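Local coordinates for aminotransferase, class V family protein (Trichomonas vaginalis, PDB 5F8V) that probably catalyses the pyridoxal-phosphate-dependent transamination between O-phospho-L-serine and 2-oxoglutarate in the serine biosynthesis pathway, at residues Cys154-Thr158 and Ser180-Arg185. Residues are numbered along the deposited sequence; the frame is centred on the assembly and turned at random.
Sequences CDNET and SNFLSR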
loop_
_atom_site.group_PDB
_atom_site.type_symbol
_atom_site.label_atom_id
_atom_site.label_comp_id
_atom_site.label_asym_id
_atom_site.label_seq_id
_atom_site.Cartn_x
_atom_site.Cartn_y
_atom_site.Cartn_z
ATOM N N CYS A 154 15.748 0.656 -15.942
ATOM C CA CYS A 154 15.667 1.567 -14.805
ATOM C C CYS A 154 16.301 2.898 -15.183
ATOM O O CYS A 154 17.501 2.973 -15.477
ATOM C CB CYS A 154 16.391 0.978 -13.607
ATOM S SG CYS A 154 16.184 1.956 -12.121
ATOM N N ASP A 155 15.492 3.947 -15.190
ATOM C CA ASP A 155 15.976 5.255 -15.620
ATOM C C ASP A 155 17.020 5.826 -14.659
ATOM O O ASP A 155 17.935 6.512 -15.098
ATOM C CB ASP A 155 14.810 6.232 -15.791
ATOM C CG ASP A 155 15.138 7.359 -16.739
ATOM O OD1 ASP A 155 15.613 7.084 -17.854
ATOM O OD2 ASP A 155 14.918 8.524 -16.370
ATOM N N ASN A 156 16.887 5.537 -13.363
ATOM C CA ASN A 156 17.860 5.988 -12.363
ATOM C C ASN A 156 18.175 4.898 -11.335
ATOM O O ASN A 156 17.326 4.546 -10.512
ATOM C CB ASN A 156 17.363 7.264 -11.669
ATOM C CG ASN A 156 18.371 7.805 -10.672
ATOM O OD1 ASN A 156 19.418 8.331 -11.051
ATOM N ND2 ASN A 156 18.091 7.616 -9.391
ATOM N N GLU A 157 19.390 4.353 -11.389
ATOM C CA GLU A 157 19.795 3.316 -10.429
ATOM C C GLU A 157 20.311 3.986 -9.158
ATOM O O GLU A 157 21.323 4.681 -9.171
ATOM C CB GLU A 157 20.814 2.351 -11.039
ATOM C CG GLU A 157 20.195 1.371 -12.023
ATOM C CD GLU A 157 19.418 0.228 -11.382
ATOM O OE1 GLU A 157 19.375 0.134 -10.137
ATOM O OE2 GLU A 157 18.847 -0.612 -12.127
ATOM N N THR A 158 19.565 3.782 -8.078
ATOM C CA THR A 158 19.707 4.508 -6.818
ATOM C C THR A 158 21.032 4.180 -6.097
ATOM O O THR A 158 21.686 5.072 -5.532
ATOM C CB THR A 158 18.474 4.183 -5.927
ATOM O OG1 THR A 158 17.288 4.263 -6.733
ATOM C CG2 THR A 158 18.305 5.130 -4.784
ATOM N N SER A 180 13.165 6.363 -8.477
ATOM C CA SER A 180 14.049 7.338 -7.833
ATOM C C SER A 180 14.282 8.644 -8.603
ATOM O O SER A 180 15.045 9.489 -8.137
ATOM C CB SER A 180 15.388 6.670 -7.517
ATOM O OG SER A 180 15.949 6.104 -8.685
ATOM N N ASN A 181 13.653 8.830 -9.766
ATOM C CA ASN A 181 13.735 10.132 -10.456
ATOM C C ASN A 181 12.406 10.681 -11.015
ATOM O O ASN A 181 12.406 11.625 -11.817
ATOM C CB ASN A 181 14.858 10.113 -11.518
ATOM C CG ASN A 181 14.449 9.450 -12.829
ATOM O OD1 ASN A 181 13.413 8.806 -12.929
ATOM N ND2 ASN A 181 15.286 9.607 -13.847
ATOM N N PHE A 182 11.287 10.123 -10.555
ATOM C CA PHE A 182 9.968 10.509 -11.057
ATOM C C PHE A 182 9.661 11.915 -10.606
ATOM O O PHE A 182 9.779 12.214 -9.417
ATOM C CB PHE A 182 8.882 9.570 -10.525
ATOM C CG PHE A 182 7.562 9.693 -11.232
ATOM C CD1 PHE A 182 6.402 10.011 -10.527
ATOM C CD2 PHE A 182 7.471 9.452 -12.594
ATOM C CE1 PHE A 182 5.177 10.108 -11.181
ATOM C CE2 PHE A 182 6.254 9.546 -13.254
ATOM C CZ PHE A 182 5.106 9.873 -12.548
ATOM N N LEU A 183 9.278 12.763 -11.557
ATOM C CA LEU A 183 8.973 14.190 -11.323
ATOM C C LEU A 183 10.195 15.019 -10.879
ATOM O O LEU A 183 10.049 16.075 -10.257
ATOM C CB LEU A 183 7.792 14.363 -10.352
ATOM C CG LEU A 183 6.529 13.570 -10.710
ATOM C CD1 LEU A 183 5.608 13.468 -9.512
ATOM C CD2 LEU A 183 5.807 14.204 -11.900
ATOM N N SER A 184 11.392 14.542 -11.229
ATOM C CA SER A 184 12.624 15.299 -11.037
ATOM C C SER A 184 12.994 16.042 -12.313
ATOM O O SER A 184 13.916 16.850 -12.296
ATOM C CB SER A 184 13.762 14.369 -10.618
ATOM O OG SER A 184 14.215 13.585 -11.706
ATOM N N ARG A 185 12.286 15.748 -13.411
ATOM C CA ARG A 185 12.498 16.401 -14.699
ATOM C C ARG A 185 11.343 16.110 -15.674
ATOM O O ARG A 185 10.550 15.190 -15.442
ATOM C CB ARG A 185 13.818 15.938 -15.319
ATOM C CG ARG A 185 13.948 14.432 -15.435
ATOM C CD ARG A 185 15.269 14.078 -16.080
ATOM N NE ARG A 185 15.404 12.644 -16.306
ATOM C CZ ARG A 185 16.557 12.020 -16.566
ATOM N NH1 ARG A 185 17.708 12.692 -16.656
ATOM N NH2 ARG A 185 16.562 10.706 -16.751
HETATM O O HOH W 1 14.417 5.029 -11.042
#
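D155 OD2 receives two donors from the 180-185 loop, beyond the C-terminal ends of the parallel strands 148-154 and 174-177 in the fold type I (aspartate aminotransferase) PLP fold. R185 forms a salt bridge through NH2, 2.8 Å from D155 OD2 on its syn side. The amide of N181 arrives on the anti side, N181 ND2 lying 2.8 Å from D155 OD2 in a nearly straight bond (173°); the R185 bond is more bent. Both donors are tilted about 30° out of the carboxylate plane, on the same face, and the cationic R185 and the N-H of N181 would probably stabilise D155 as a carboxylate. Arginine suits its place because its chain, extended from CG to NE, carries the guanidinium edge to D155, and NH2 also donates to F164 O; likewise N181 ND2 has a second acceptor in E163 OE2.

N156 CG, anti to the backbone N (chi1 -177°), turns the amide to S180. Asparagine fits because ND2 donates to S180 OG at 2.7 Å and to N304, while OD1 pairs with S301. Serine fits because its hydroxyl both accepts and donates: S180 OG gives a hydrogen bond to T158 OG1, 3.0 Å away. T158 OG1 is in turn bonded to O3 of the cofactor on the modified residue 202, which makes S180 a second-shell group of the PLP site.

A water joins the backbones, donating to N156 O and accepting from S180 N. Within the loop, a type II turn from N181 to S184 is closed by S184 N to N181 O and reinforced by S184 OG, 2.7 Å from N181 O.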